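Local structure of sialyltransferase 0160 (Photobacterium damselae, 4R84) at residues 358-364 / 443-449; 373-377 / 413-417; 402-408 / 423-429. The protein probably transfers sialic acid from a CMP-activated donor to galactoside acceptors, as a bacterial sialyltransferase of the GT-B structural group. All coordinates share one frame; numbering follows the deposited sequence.

The three contacts belong to one Rossmann-like half of the GT-B fold. Interactions 1 and 3 lie in the same four-stranded parallel sheet, ordered 425-427, 401-405, 358-362, 445-447, with their centres about 9 Å apart; backbone pairing of 358-362 with 401-405 joins them. Interaction 2 packs helices 373-388 and 412-419 together, its centre about 16 Å from interaction 1 and 13 Å from interaction 3. Along the chain each of the first two sheet strands is followed by one of these helices, and strand 445-447 comes last, so interaction 1 encloses the others in sequence. Interactions 1 and 3 both reach the CMP-sialic acid analogue, which places its binding site at the C-terminal ends of these strands.

Interaction 1 (358-364 / 443-449); sequences NFIFTGT and PDTVAGI. With CA (calcium ion), chain F; CSF (cytidine-5'-monophosphate-3-fluoro-N-acetyl-neuraminic acid), chain E.
The ring of Phe359 meets Ala447 at its edge, CE1 lying 3.6 Å from Ala447 CB near the ring plane, while the backbone N of Phe361 sits over one face, offset toward the rim. Thr445 CG2 approaches the same ring obliquely, as Gly448 CA does the ring of Phe361. With CG anti to the backbone N (chi1 157° in Phe359, 174° in Phe361), both rings lean toward the neighbouring strand. The Asn358 amide and the Asp444 carboxylate are turned 36° apart; Asp444 OD2 accepts from Asn358 N at 2.8 Å, on its anti side, and water 1 links it to Asn358 ND2. On the opposite face of the sheet, the Ile360 side chain crosses Pro443 at about a right angle, CD1 3.6 Å from its CG. Backbone bonds alternate: Thr445 N to Asn358 O, Ile360 N to Thr445 O, Ala447 N to Ile360 O, Thr362 N to Ala447 O, Ile449 N to Thr362 O. Asn358 OD1 binds calcium with the carbonyl O atoms of Tyr351, Ser354 and Leu356, Asp401 OD2 and waters 2 and 4. At the far end Gly363 O receives cytosine N4 at 2.9 Å. Parallel strands with the nucleotide at their C-terminal ends typify a Rossmann-like domain.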
# COMPACT_ATOMS: atom_id res chain seq x y z
N ASN A 358 -23.02 0.68 16.62
CA ASN A 358 -22.64 -0.59 16.04
C ASN A 358 -21.35 -1.18 16.62
O ASN A 358 -20.35 -0.49 16.79
CB ASN A 358 -22.54 -0.41 14.52
CG ASN A 358 -23.82 0.19 13.95
OD1 ASN A 358 -24.90 -0.38 14.15
ND2 ASN A 358 -23.73 1.35 13.30
N PHE A 359 -21.41 -2.48 16.93
CA PHE A 359 -20.30 -3.22 17.52
C PHE A 359 -19.91 -4.35 16.61
O PHE A 359 -20.75 -5.15 16.23
CB PHE A 359 -20.70 -3.76 18.91
CG PHE A 359 -19.91 -4.96 19.40
CD1 PHE A 359 -18.53 -4.92 19.54
CD2 PHE A 359 -20.57 -6.13 19.77
CE1 PHE A 359 -17.81 -6.03 20.02
CE2 PHE A 359 -19.87 -7.25 20.25
CZ PHE A 359 -18.48 -7.20 20.38
N ILE A 360 -18.63 -4.40 16.23
CA ILE A 360 -18.12 -5.57 15.53
C ILE A 360 -17.29 -6.44 16.44
O ILE A 360 -16.30 -5.98 17.02
CB ILE A 360 -17.24 -5.18 14.32
CG1 ILE A 360 -18.05 -4.46 13.27
CG2 ILE A 360 -16.60 -6.43 13.74
CD1 ILE A 360 -17.19 -3.99 12.08
N PHE A 361 -17.68 -7.70 16.55
CA PHE A 361 -16.84 -8.70 17.20
C PHE A 361 -15.90 -9.32 16.18
O PHE A 361 -16.36 -9.83 15.15
CB PHE A 361 -17.69 -9.79 17.86
CG PHE A 361 -16.88 -10.92 18.44
CD1 PHE A 361 -16.31 -10.79 19.69
CD2 PHE A 361 -16.69 -12.10 17.73
CE1 PHE A 361 -15.55 -11.83 20.23
CE2 PHE A 361 -15.93 -13.14 18.27
CZ PHE A 361 -15.37 -13.00 19.52
N THR A 362 -14.61 -9.33 16.48
CA THR A 362 -13.65 -9.95 15.57
C THR A 362 -13.33 -11.38 16.00
O THR A 362 -12.73 -11.61 17.05
CB THR A 362 -12.34 -9.14 15.50
OG1 THR A 362 -11.75 -9.07 16.79
CG2 THR A 362 -12.61 -7.71 15.02
N GLY A 363 -13.73 -12.34 15.18
CA GLY A 363 -13.50 -13.74 15.52
C GLY A 363 -12.09 -14.23 15.23
O GLY A 363 -11.30 -13.53 14.60
N THR A 364 -11.76 -15.42 15.71
CA THR A 364 -10.50 -16.06 15.33
C THR A 364 -10.75 -17.51 14.95
O THR A 364 -11.90 -17.95 14.87
CB THR A 364 -9.46 -16.00 16.45
OG1 THR A 364 -8.18 -16.38 15.93
CG2 THR A 364 -9.87 -16.92 17.61
N PRO A 443 -16.92 0.64 12.72
CA PRO A 443 -18.14 0.83 13.51
C PRO A 443 -17.89 1.74 14.69
O PRO A 443 -16.84 2.38 14.76
CB PRO A 443 -18.46 -0.58 13.97
CG PRO A 443 -17.10 -1.16 14.24
CD PRO A 443 -16.26 -0.64 13.06
N ASP A 444 -18.85 1.80 15.61
CA ASP A 444 -18.68 2.60 16.81
C ASP A 444 -17.71 1.94 17.79
O ASP A 444 -16.94 2.63 18.47
CB ASP A 444 -20.03 2.85 17.47
CG ASP A 444 -20.93 3.67 16.59
OD1 ASP A 444 -20.71 4.89 16.52
OD2 ASP A 444 -21.85 3.11 15.95
N THR A 445 -17.71 0.62 17.84
CA THR A 445 -16.78 -0.06 18.73
C THR A 445 -16.42 -1.43 18.16
O THR A 445 -17.23 -2.07 17.48
CB THR A 445 -17.36 -0.21 20.17
OG1 THR A 445 -16.30 -0.39 21.10
CG2 THR A 445 -18.35 -1.39 20.29
N VAL A 446 -15.19 -1.84 18.44
CA VAL A 446 -14.65 -3.11 17.97
C VAL A 446 -14.05 -3.87 19.13
O VAL A 446 -13.28 -3.30 19.89
CB VAL A 446 -13.56 -2.91 16.91
CG1 VAL A 446 -13.08 -4.27 16.36
CG2 VAL A 446 -14.06 -2.02 15.79
N ALA A 447 -14.37 -5.15 19.26
CA ALA A 447 -13.77 -5.95 20.31
C ALA A 447 -13.70 -7.39 19.88
O ALA A 447 -14.40 -7.80 18.95
CB ALA A 447 -14.57 -5.83 21.62
N GLY A 448 -12.87 -8.17 20.56
CA GLY A 448 -12.77 -9.57 20.23
C GLY A 448 -11.38 -10.12 20.36
O GLY A 448 -10.57 -9.62 21.14
N ILE A 449 -11.07 -11.14 19.57
CA ILE A 449 -9.81 -11.83 19.73
C ILE A 449 -8.69 -11.03 19.09
O ILE A 449 -8.87 -10.49 18.00
CB ILE A 449 -9.88 -13.24 19.10
CG1 ILE A 449 -11.15 -13.98 19.54
CG2 ILE A 449 -8.61 -14.03 19.42
CD1 ILE A 449 -11.35 -14.12 21.07
CA CA F . -27.17 0.52 14.16
C5A CSF E . -0.66 -15.09 14.23
C4A CSF E . -0.40 -14.75 12.77
C2A CSF E . -2.89 -14.98 12.35
O6A CSF E . -3.02 -15.25 13.76
C6A CSF E . -2.06 -14.61 14.60
C3A CSF E . -1.48 -15.36 11.87
O4A CSF E . 0.89 -15.23 12.40
N5A CSF E . 0.32 -14.43 15.07
C7A CSF E . -2.38 -15.01 16.02
C8A CSF E . -3.77 -14.52 16.40
C9A CSF E . -4.01 -14.73 17.89
O9A CSF E . -5.31 -14.22 18.19
O8A CSF E . -3.83 -13.13 16.12
O7A CSF E . -2.35 -16.43 16.14
C1A CSF E . -3.92 -15.80 11.60
OBA CSF E . -4.05 -15.62 10.37
OAA CSF E . -4.61 -16.64 12.22
O1A CSF E . -3.09 -13.60 12.02
O2A CSF E . -3.56 -11.28 12.78
N1 CSF E . -8.73 -11.15 9.88
C2 CSF E . -10.00 -10.62 9.61
N3 CSF E . -11.00 -10.77 10.51
C4 CSF E . -10.75 -11.42 11.67
C5 CSF E . -9.49 -11.96 11.94
C6 CSF E . -8.47 -11.82 11.00
C3' CSF E . -5.76 -9.92 9.60
C2' CSF E . -7.05 -9.64 8.86
C1' CSF E . -7.70 -11.00 8.84
O4' CSF E . -6.66 -11.97 9.03
C4' CSF E . -5.41 -11.30 9.09
PA CSF E . -4.25 -12.59 12.52
O5' CSF E . -5.13 -12.29 11.23
C5' CSF E . -4.47 -12.05 10.00
O3' CSF E . -4.78 -8.93 9.33
O2' CSF E . -6.77 -9.29 7.50
N4 CSF E . -11.75 -11.57 12.58
O2 CSF E . -10.20 -10.02 8.52
O3A CSF E . -5.15 -13.21 13.55
C10 CSF E . 1.06 -15.07 15.98
O10 CSF E . 1.04 -16.28 16.11
C11 CSF E . 1.91 -14.18 16.84
F3A CSF E . -1.38 -16.73 11.87
O HOH W 1 -20.96 2.51 12.88
O HOH W 2 -26.50 2.73 13.90
O HOH W 3 -9.17 -11.94 15.59
O HOH W 4 -27.88 -1.56 12.77

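Interaction 2 (373-377 / 413-417); sequences KEYYA and INDII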
# COMPACT_ATOMS: atom_id res chain seq x y z
N LYS A 373 -12.93 -28.25 17.58
CA LYS A 373 -13.35 -27.02 16.93
C LYS A 373 -14.50 -26.32 17.63
O LYS A 373 -14.53 -25.09 17.77
CB LYS A 373 -13.79 -27.33 15.50
CG LYS A 373 -13.96 -26.10 14.69
CD LYS A 373 -13.52 -26.36 13.31
CE LYS A 373 -12.16 -26.99 13.34
NZ LYS A 373 -11.72 -27.39 11.99
N GLU A 374 -15.44 -27.12 18.12
CA GLU A 374 -16.61 -26.61 18.80
C GLU A 374 -16.24 -25.88 20.08
O GLU A 374 -16.91 -24.92 20.45
CB GLU A 374 -17.60 -27.75 19.11
CG GLU A 374 -18.34 -28.26 17.88
CD GLU A 374 -17.45 -29.08 16.95
OE1 GLU A 374 -16.48 -29.70 17.43
OE2 GLU A 374 -17.72 -29.07 15.73
N TYR A 375 -15.21 -26.34 20.78
CA TYR A 375 -14.74 -25.64 21.97
C TYR A 375 -14.30 -24.22 21.64
O TYR A 375 -14.62 -23.28 22.35
CB TYR A 375 -13.59 -26.40 22.63
CG TYR A 375 -12.81 -25.65 23.70
CD1 TYR A 375 -11.78 -24.77 23.36
CD2 TYR A 375 -13.08 -25.84 25.06
CE1 TYR A 375 -11.05 -24.11 24.32
CE2 TYR A 375 -12.35 -25.17 26.03
CZ TYR A 375 -11.34 -24.31 25.66
OH TYR A 375 -10.61 -23.63 26.62
N TYR A 376 -13.55 -24.07 20.54
CA TYR A 376 -13.01 -22.75 20.21
C TYR A 376 -14.12 -21.82 19.80
O TYR A 376 -14.07 -20.63 20.13
CB TYR A 376 -11.93 -22.86 19.12
CG TYR A 376 -10.74 -23.61 19.70
CD1 TYR A 376 -9.91 -23.00 20.63
CD2 TYR A 376 -10.50 -24.94 19.37
CE1 TYR A 376 -8.85 -23.69 21.21
CE2 TYR A 376 -9.44 -25.63 19.94
CZ TYR A 376 -8.63 -25.01 20.86
OH TYR A 376 -7.59 -25.72 21.43
N ALA A 377 -15.14 -22.34 19.13
CA ALA A 377 -16.31 -21.53 18.78
C ALA A 377 -17.07 -21.14 20.05
O ALA A 377 -17.51 -20.00 20.19
CB ALA A 377 -17.24 -22.29 17.84
N ILE A 413 -16.53 -22.70 12.58
CA ILE A 413 -16.49 -21.85 13.77
C ILE A 413 -17.32 -20.59 13.54
O ILE A 413 -18.08 -20.15 14.38
CB ILE A 413 -15.04 -21.47 14.12
CG1 ILE A 413 -14.25 -22.71 14.54
CG2 ILE A 413 -15.02 -20.41 15.20
CD1 ILE A 413 -12.83 -22.42 14.95
N ASN A 414 -17.17 -20.01 12.35
CA ASN A 414 -17.94 -18.82 12.02
C ASN A 414 -19.43 -19.11 11.99
O ASN A 414 -20.23 -18.31 12.49
CB ASN A 414 -17.49 -18.24 10.68
CG ASN A 414 -16.07 -17.68 10.73
OD1 ASN A 414 -15.48 -17.55 11.81
ND2 ASN A 414 -15.52 -17.34 9.57
N ASP A 415 -19.81 -20.25 11.43
CA ASP A 415 -21.23 -20.62 11.39
C ASP A 415 -21.82 -20.80 12.79
O ASP A 415 -22.96 -20.39 13.04
CB ASP A 415 -21.45 -21.92 10.60
CG ASP A 415 -20.91 -21.84 9.20
OD1 ASP A 415 -20.91 -20.74 8.60
OD2 ASP A 415 -20.54 -22.90 8.66
N ILE A 416 -21.07 -21.44 13.68
CA ILE A 416 -21.51 -21.68 15.06
C ILE A 416 -21.71 -20.37 15.80
O ILE A 416 -22.75 -20.16 16.44
CB ILE A 416 -20.50 -22.56 15.83
CG1 ILE A 416 -20.49 -23.98 15.26
CG2 ILE A 416 -20.84 -22.60 17.33
CD1 ILE A 416 -19.36 -24.83 15.77
N ILE A 417 -20.72 -19.48 15.70
CA ILE A 417 -20.80 -18.19 16.37
C ILE A 417 -21.96 -17.34 15.84
O ILE A 417 -22.76 -16.80 16.62
CB ILE A 417 -19.48 -17.39 16.22
CG1 ILE A 417 -18.34 -18.12 16.92
CG2 ILE A 417 -19.62 -15.96 16.75
CD1 ILE A 417 -16.95 -17.57 16.59
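Ala377 and Ile413 have the nearest CA atoms of the two segments, 5.0 Å apart, and the dense, buried part of the contact forms around them. The axes of the two short helical segments run 9.2 Å apart and are inclined at 47°. The small methyl of Ala377 faces the other helix and is met by three isoleucines: CB lies 3.6 Å from Ile416 CG2 and 3.9 Å from Ile413 CG2, with Ile417 CG1 a little farther off, near the carbonyl O of Ala377. Tyr376, also buried, offers Ile413 CD1 its CB alone; its ring leads away to Trp367, which it meets edge-to-face.

Toward solvent the packing slackens. Glu374 starts out pointing away from the partner helix, and just its CG comes near Ile416 CD1, at 4.2 Å. One close approach remains at this rim, where the aliphatic start of the exposed Lys373 packs on Ile413: CG lies 3.4 Å from Ile413 CG1, closer than usual carbon contact. The lysine crosses the isoleucine at about a right angle; its CG stands anti to the backbone N (chi1 -168°), and the turn at chi2 leaves CD beside CG1 as well. No hydrogen bond or salt bridge crosses; the contact is van der Waals packing, almost all between carbons. Inward from it, Ile417 continues onto Gln380 and Ile384 of helix 373-388 and onto Phe404 of strand 401-405, so that both helices cover the sheet face bearing Phe361 and Phe404.

Interaction 3 (402-408 / 423-429); sequences LFFKGHP and DMINIPA. With CSF (cytidine-5'-monophosphate-3-fluoro-N-acetyl-neuraminic acid), chain E.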
# COMPACT_ATOMS: atom_id res chain seq x y z
N LEU A 402 -25.25 -5.84 17.09
CA LEU A 402 -24.16 -6.80 16.93
C LEU A 402 -23.86 -7.13 15.47
O LEU A 402 -24.76 -7.41 14.68
CB LEU A 402 -24.42 -8.11 17.70
CG LEU A 402 -24.32 -8.16 19.23
CD1 LEU A 402 -24.99 -7.01 19.95
CD2 LEU A 402 -24.86 -9.50 19.72
N PHE A 403 -22.58 -7.06 15.16
CA PHE A 403 -22.02 -7.43 13.87
C PHE A 403 -20.87 -8.40 14.11
O PHE A 403 -20.17 -8.30 15.12
CB PHE A 403 -21.52 -6.21 13.10
CG PHE A 403 -22.61 -5.29 12.63
CD1 PHE A 403 -23.24 -4.41 13.51
CD2 PHE A 403 -23.00 -5.30 11.30
CE1 PHE A 403 -24.25 -3.56 13.06
CE2 PHE A 403 -24.01 -4.46 10.85
CZ PHE A 403 -24.63 -3.60 11.73
N PHE A 404 -20.68 -9.33 13.19
CA PHE A 404 -19.65 -10.34 13.32
C PHE A 404 -18.69 -10.27 12.16
O PHE A 404 -19.10 -10.35 11.00
CB PHE A 404 -20.28 -11.74 13.39
CG PHE A 404 -19.28 -12.87 13.45
CD1 PHE A 404 -18.32 -12.90 14.45
CD2 PHE A 404 -19.35 -13.93 12.56
CE1 PHE A 404 -17.41 -13.95 14.53
CE2 PHE A 404 -18.45 -14.99 12.64
CZ PHE A 404 -17.47 -15.01 13.62
N LYS A 405 -17.40 -10.10 12.45
CA LYS A 405 -16.39 -10.25 11.39
C LYS A 405 -15.56 -11.48 11.71
O LYS A 405 -14.65 -11.43 12.55
CB LYS A 405 -15.52 -9.00 11.25
CG LYS A 405 -14.40 -9.15 10.18
CD LYS A 405 -14.98 -9.76 8.93
CE LYS A 405 -13.95 -9.88 7.82
NZ LYS A 405 -12.85 -10.89 8.00
N GLY A 406 -15.93 -12.59 11.09
CA GLY A 406 -15.23 -13.83 11.33
C GLY A 406 -13.85 -13.84 10.71
O GLY A 406 -13.56 -13.09 9.76
N HIS A 407 -12.99 -14.70 11.24
CA HIS A 407 -11.68 -14.95 10.64
C HIS A 407 -11.90 -15.62 9.28
O HIS A 407 -12.78 -16.46 9.13
CB HIS A 407 -10.82 -15.84 11.56
CG HIS A 407 -9.38 -15.92 11.18
ND1 HIS A 407 -8.93 -16.62 10.07
CD2 HIS A 407 -8.27 -15.41 11.77
CE1 HIS A 407 -7.61 -16.53 10.00
NE2 HIS A 407 -7.19 -15.81 11.02
N PRO A 408 -11.12 -15.22 8.27
CA PRO A 408 -11.31 -15.82 6.94
C PRO A 408 -11.16 -17.35 6.93
O PRO A 408 -11.75 -18.00 6.07
CB PRO A 408 -10.21 -15.16 6.09
CG PRO A 408 -9.23 -14.56 7.10
CD PRO A 408 -10.07 -14.18 8.29
N ASP A 423 -29.83 -12.08 15.91
CA ASP A 423 -29.93 -10.76 15.30
C ASP A 423 -28.57 -10.17 14.95
O ASP A 423 -28.47 -8.99 14.61
CB ASP A 423 -30.65 -9.81 16.25
CG ASP A 423 -32.14 -10.11 16.37
OD1 ASP A 423 -32.74 -10.66 15.42
OD2 ASP A 423 -32.69 -9.81 17.45
N MET A 424 -27.54 -11.00 14.97
CA MET A 424 -26.19 -10.54 14.65
C MET A 424 -26.02 -10.54 13.13
O MET A 424 -26.42 -11.48 12.46
CB MET A 424 -25.13 -11.39 15.34
CG MET A 424 -23.69 -10.84 15.20
SD MET A 424 -22.50 -11.67 16.29
CE MET A 424 -22.56 -13.34 15.68
N ILE A 425 -25.50 -9.44 12.60
CA ILE A 425 -25.31 -9.32 11.15
C ILE A 425 -23.89 -9.72 10.75
O ILE A 425 -22.93 -9.27 11.37
CB ILE A 425 -25.63 -7.90 10.68
CG1 ILE A 425 -27.13 -7.64 10.84
CG2 ILE A 425 -25.22 -7.74 9.19
CD1 ILE A 425 -27.56 -6.18 10.75
N ASN A 426 -23.78 -10.56 9.72
CA ASN A 426 -22.48 -11.05 9.25
C ASN A 426 -21.77 -10.09 8.29
O ASN A 426 -22.40 -9.54 7.39
CB ASN A 426 -22.66 -12.41 8.57
CG ASN A 426 -21.34 -13.11 8.31
OD1 ASN A 426 -20.65 -13.50 9.25
ND2 ASN A 426 -21.01 -13.32 7.04
N ILE A 427 -20.48 -9.88 8.51
CA ILE A 427 -19.62 -9.21 7.53
C ILE A 427 -18.72 -10.29 6.94
O ILE A 427 -17.95 -10.91 7.66
CB ILE A 427 -18.78 -8.07 8.16
CG1 ILE A 427 -19.70 -7.08 8.88
CG2 ILE A 427 -17.91 -7.36 7.10
CD1 ILE A 427 -18.97 -6.03 9.69
N PRO A 428 -18.83 -10.52 5.62
CA PRO A 428 -18.19 -11.68 4.98
C PRO A 428 -16.75 -11.88 5.42
O PRO A 428 -15.93 -10.96 5.32
CB PRO A 428 -18.27 -11.34 3.49
CG PRO A 428 -19.50 -10.51 3.36
CD PRO A 428 -19.58 -9.69 4.66
N ALA A 429 -16.46 -13.07 5.94
CA ALA A 429 -15.16 -13.36 6.53
C ALA A 429 -14.02 -13.20 5.55
O ALA A 429 -12.88 -12.94 5.96
CB ALA A 429 -15.16 -14.78 7.11
C5A CSF E . -0.66 -15.09 14.23
C4A CSF E . -0.40 -14.75 12.77
C2A CSF E . -2.89 -14.98 12.35
O6A CSF E . -3.02 -15.25 13.76
C6A CSF E . -2.06 -14.61 14.60
C3A CSF E . -1.48 -15.36 11.87
O4A CSF E . 0.89 -15.23 12.40
N5A CSF E . 0.32 -14.43 15.07
C7A CSF E . -2.38 -15.01 16.02
C8A CSF E . -3.77 -14.52 16.40
C9A CSF E . -4.01 -14.73 17.89
O9A CSF E . -5.31 -14.22 18.19
O8A CSF E . -3.83 -13.13 16.12
O7A CSF E . -2.35 -16.43 16.14
C1A CSF E . -3.92 -15.80 11.60
OBA CSF E . -4.05 -15.62 10.37
OAA CSF E . -4.61 -16.64 12.22
O1A CSF E . -3.09 -13.60 12.02
O2A CSF E . -3.56 -11.28 12.78
N1 CSF E . -8.73 -11.15 9.88
C2 CSF E . -10.00 -10.62 9.61
N3 CSF E . -11.00 -10.77 10.51
C4 CSF E . -10.75 -11.42 11.67
C5 CSF E . -9.49 -11.96 11.94
C6 CSF E . -8.47 -11.82 11.00
C3' CSF E . -5.76 -9.92 9.60
C2' CSF E . -7.05 -9.64 8.86
C1' CSF E . -7.70 -11.00 8.84
O4' CSF E . -6.66 -11.97 9.03
C4' CSF E . -5.41 -11.30 9.09
PA CSF E . -4.25 -12.59 12.52
O5' CSF E . -5.13 -12.29 11.23
C5' CSF E . -4.47 -12.05 10.00
O3' CSF E . -4.78 -8.93 9.33
O2' CSF E . -6.77 -9.29 7.50
N4 CSF E . -11.75 -11.57 12.58
O2 CSF E . -10.20 -10.02 8.52
O3A CSF E . -5.15 -13.21 13.55
C10 CSF E . 1.06 -15.07 15.98
O10 CSF E . 1.04 -16.28 16.11
C11 CSF E . 1.91 -14.18 16.84
F3A CSF E . -1.38 -16.73 11.87
O HOH W 5 -27.34 -6.40 14.37
O HOH W 6 -17.80 -13.11 9.13
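Strands 402-405 and 425-427 run parallel, their short axes 4.7 Å apart and inclined by 29°, with backbone bonds from Ile425 N to Leu402 O, Phe404 N to Ile425 O and Ile427 N to Phe404 O. On one face the Phe403 ring lies beside Ile425, with CD2 3.7 Å from Ile425 CB. On the other, Met424 crosses Phe404 obliquely: its CE rests 3.6 Å from Phe404 CB and its sulfur makes a Met-aromatic contact. Gly406 N lies over the centre of one face of the Phe404 ring. The chains part around Gly406, where water 6 bridges Gly406 N, Asn426 OD1 and Ile427 O, and close again at Ala429, whose CA lies 4.6 Å from Pro408 CA.

Lys405 sends its aliphatic chain past the carbonyls of Ile427 and Pro428. Bends at chi2 (46°) and chi4 (70°) bring NZ to Ala429 O at 2.9 Å, met from above the carbonyl plane, to Gly406 O at 2.9 Å and to O2 of the cytosine at 2.8 Å, with a weak fourth bond to Ile431 O. Lys405 O takes the N4 amino group, which Gly363 O also accepts, and Pro408 CD packs against the base. His407 NE2 donates to the sialyl carboxylate through one bent bond, 3.0 Å to OAA, and one weak bond to OBA, while the bond from Ala409 N to ND1 helps fix the ring's rotation. A donor facing O2 and a carbonyl facing N4 together suit cytosine, so this strand end probably helps select the CMP donor.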